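Local coordinates for Ras-associated and pleckstrin homology domains-containing protein 1 (Homo sapiens, PDB 4GN1) that mediates localized membrane signals, is implicated in regulating lamellipodial dynamics, and targets the Ena/VASP proteins EVL and VASP to the leading edge, at residues A[44-48]-A[91-96]. Numbering follows the deposited sequence.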
loop_
_atom_site.group_PDB
_atom_site.type_symbol
_atom_site.label_atom_id
_atom_site.label_comp_id
_atom_site.label_asym_id
_atom_site.label_seq_id
_atom_site.Cartn_x
_atom_site.Cartn_y
_atom_site.Cartn_z
ATOM N N SER A 44 -8.816 -13.983 -11.492
ATOM C CA SER A 44 -8.012 -12.831 -11.876
ATOM C C SER A 44 -7.097 -12.429 -10.736
ATOM O O SER A 44 -7.481 -12.408 -9.546
ATOM C CB SER A 44 -8.850 -11.621 -12.286
ATOM O OG SER A 44 -8.040 -10.468 -12.274
ATOM N N LEU A 45 -5.881 -12.093 -11.126
ATOM C CA LEU A 45 -4.865 -11.668 -10.202
ATOM C C LEU A 45 -5.257 -10.331 -9.543
ATOM O O LEU A 45 -4.683 -9.987 -8.508
ATOM C CB LEU A 45 -3.532 -11.524 -10.957
ATOM C CG LEU A 45 -3.248 -10.249 -11.775
ATOM C CD1 LEU A 45 -1.794 -10.236 -12.199
ATOM C CD2 LEU A 45 -4.143 -10.078 -12.991
ATOM N N ASP A 46 -6.215 -9.604 -10.146
ATOM C CA ASP A 46 -6.679 -8.291 -9.661
ATOM C C ASP A 46 -7.742 -8.280 -8.547
ATOM O O ASP A 46 -8.006 -7.217 -7.950
ATOM C CB ASP A 46 -7.171 -7.430 -10.817
ATOM C CG ASP A 46 -6.036 -6.940 -11.701
ATOM O OD1 ASP A 46 -4.969 -6.534 -11.170
ATOM O OD2 ASP A 46 -6.210 -6.958 -12.931
ATOM N N TRP A 47 -8.358 -9.434 -8.287
ATOM C CA TRP A 47 -9.232 -9.568 -7.122
ATOM C C TRP A 47 -8.441 -9.348 -5.875
ATOM O O TRP A 47 -7.364 -9.908 -5.704
ATOM C CB TRP A 47 -9.975 -10.905 -7.103
ATOM C CG TRP A 47 -11.017 -10.933 -8.193
ATOM C CD1 TRP A 47 -10.933 -11.566 -9.425
ATOM C CD2 TRP A 47 -12.306 -10.229 -8.219
ATOM N NE1 TRP A 47 -12.062 -11.329 -10.180
ATOM C CE2 TRP A 47 -12.922 -10.543 -9.516
ATOM C CE3 TRP A 47 -12.995 -9.423 -7.324
ATOM C CZ2 TRP A 47 -14.165 -10.054 -9.881
ATOM C CZ3 TRP A 47 -14.256 -8.937 -7.698
ATOM C CH2 TRP A 47 -14.827 -9.248 -8.948
ATOM N N SER A 48 -8.960 -8.498 -5.004
ATOM C CA SER A 48 -8.205 -8.025 -3.872
ATOM C C SER A 48 -9.040 -8.040 -2.610
ATOM O O SER A 48 -10.266 -7.982 -2.647
ATOM C CB SER A 48 -7.732 -6.594 -4.143
ATOM O OG SER A 48 -6.883 -6.536 -5.292
ATOM N N LYS A 91 -3.105 -3.194 -7.355
ATOM C CA LYS A 91 -2.331 -4.249 -6.656
ATOM C C LYS A 91 -1.137 -4.751 -7.467
ATOM O O LYS A 91 -0.034 -4.853 -6.947
ATOM C CB LYS A 91 -3.213 -5.432 -6.173
ATOM C CG LYS A 91 -2.412 -6.483 -5.389
ATOM C CD LYS A 91 -3.259 -7.583 -4.727
ATOM C CE LYS A 91 -3.934 -8.530 -5.740
ATOM N NZ LYS A 91 -4.692 -9.631 -5.084
ATOM N N TYR A 92 -1.361 -5.078 -8.730
ATOM C CA TYR A 92 -0.256 -5.551 -9.556
ATOM C C TYR A 92 0.104 -4.642 -10.730
ATOM O O TYR A 92 0.770 -5.079 -11.672
ATOM C CB TYR A 92 -0.486 -6.998 -10.009
ATOM C CG TYR A 92 -0.429 -7.951 -8.841
ATOM C CD1 TYR A 92 0.696 -7.987 -7.989
ATOM C CD2 TYR A 92 -1.498 -8.797 -8.557
ATOM C CE1 TYR A 92 0.747 -8.843 -6.907
ATOM C CE2 TYR A 92 -1.451 -9.657 -7.484
ATOM C CZ TYR A 92 -0.331 -9.678 -6.665
ATOM O OH TYR A 92 -0.314 -10.523 -5.592
ATOM N N ALA A 93 -0.326 -3.383 -10.672
ATOM C CA ALA A 93 -0.029 -2.430 -11.746
ATOM C C ALA A 93 1.485 -2.462 -11.977
ATOM O O ALA A 93 1.955 -2.852 -13.044
ATOM C CB ALA A 93 -0.505 -1.025 -11.395
ATOM N N LEU A 94 2.228 -2.127 -10.927
ATOM C CA LEU A 94 3.681 -2.179 -10.910
ATOM C C LEU A 94 4.306 -3.374 -11.656
ATOM O O LEU A 94 5.353 -3.243 -12.292
ATOM C CB LEU A 94 4.147 -2.147 -9.449
ATOM C CG LEU A 94 5.478 -2.795 -9.104
ATOM C CD1 LEU A 94 6.573 -1.793 -9.422
ATOM C CD2 LEU A 94 5.538 -3.190 -7.641
ATOM N N PHE A 95 3.677 -4.533 -11.587
ATOM C CA PHE A 95 4.249 -5.716 -12.204
ATOM C C PHE A 95 3.870 -5.864 -13.658
ATOM O O PHE A 95 4.662 -6.376 -14.440
ATOM C CB PHE A 95 3.851 -6.958 -11.429
ATOM C CG PHE A 95 4.581 -7.085 -10.141
ATOM C CD1 PHE A 95 5.783 -7.786 -10.083
ATOM C CD2 PHE A 95 4.114 -6.443 -9.010
ATOM C CE1 PHE A 95 6.486 -7.878 -8.903
ATOM C CE2 PHE A 95 4.813 -6.519 -7.826
ATOM C CZ PHE A 95 6.002 -7.237 -7.772
ATOM N N LYS A 96 2.649 -5.430 -13.995
ATOM C CA LYS A 96 2.163 -5.394 -15.364
ATOM C C LYS A 96 2.979 -4.434 -16.236
ATOM O O LYS A 96 3.269 -4.745 -17.388
ATOM C CB LYS A 96 0.708 -4.959 -15.375
ATOM C CG LYS A 96 -0.214 -5.802 -14.510
ATOM C CD LYS A 96 -1.662 -5.558 -14.907
ATOM C CE LYS A 96 -2.640 -5.959 -13.815
ATOM N NZ LYS A 96 -3.861 -5.123 -13.948
#
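K91 sends its long side chain toward the carbonyls of the type I beta turn S44–W47. K91 CE passes 3.2 Å from L45 O and 3.6 Å from S48 OG, and K91 NZ donates a 2.8 Å hydrogen bond to W47 O; a salt bridge with D64 also holds this buried ammonium. Y92, the N-cap residue of helix 93-96, sets its ring edge against the turn, CD2 lying 3.4 Å from L45 O and 3.9 Å from L45 CD1, while its hydroxyl hydrogen-bonds D64 as well. One helical turn on, K96 reaches back to the turn at a separate point, its NZ forming a salt bridge with D46 OD2 (3.1 Å). The turn itself is braced by an ST turn, D46 N donating to S44 OG over 2.9 Å. L45 and Y92 also pack on helix 242-251. The arrangement joins the turn leading into strand 47-53 of the ubiquitin-like Ras-associating domain to short helix 93-96, which follows strand 83-87 as the chain runs on toward the PH domain, within the tandem RA-PH module of MRL proteins.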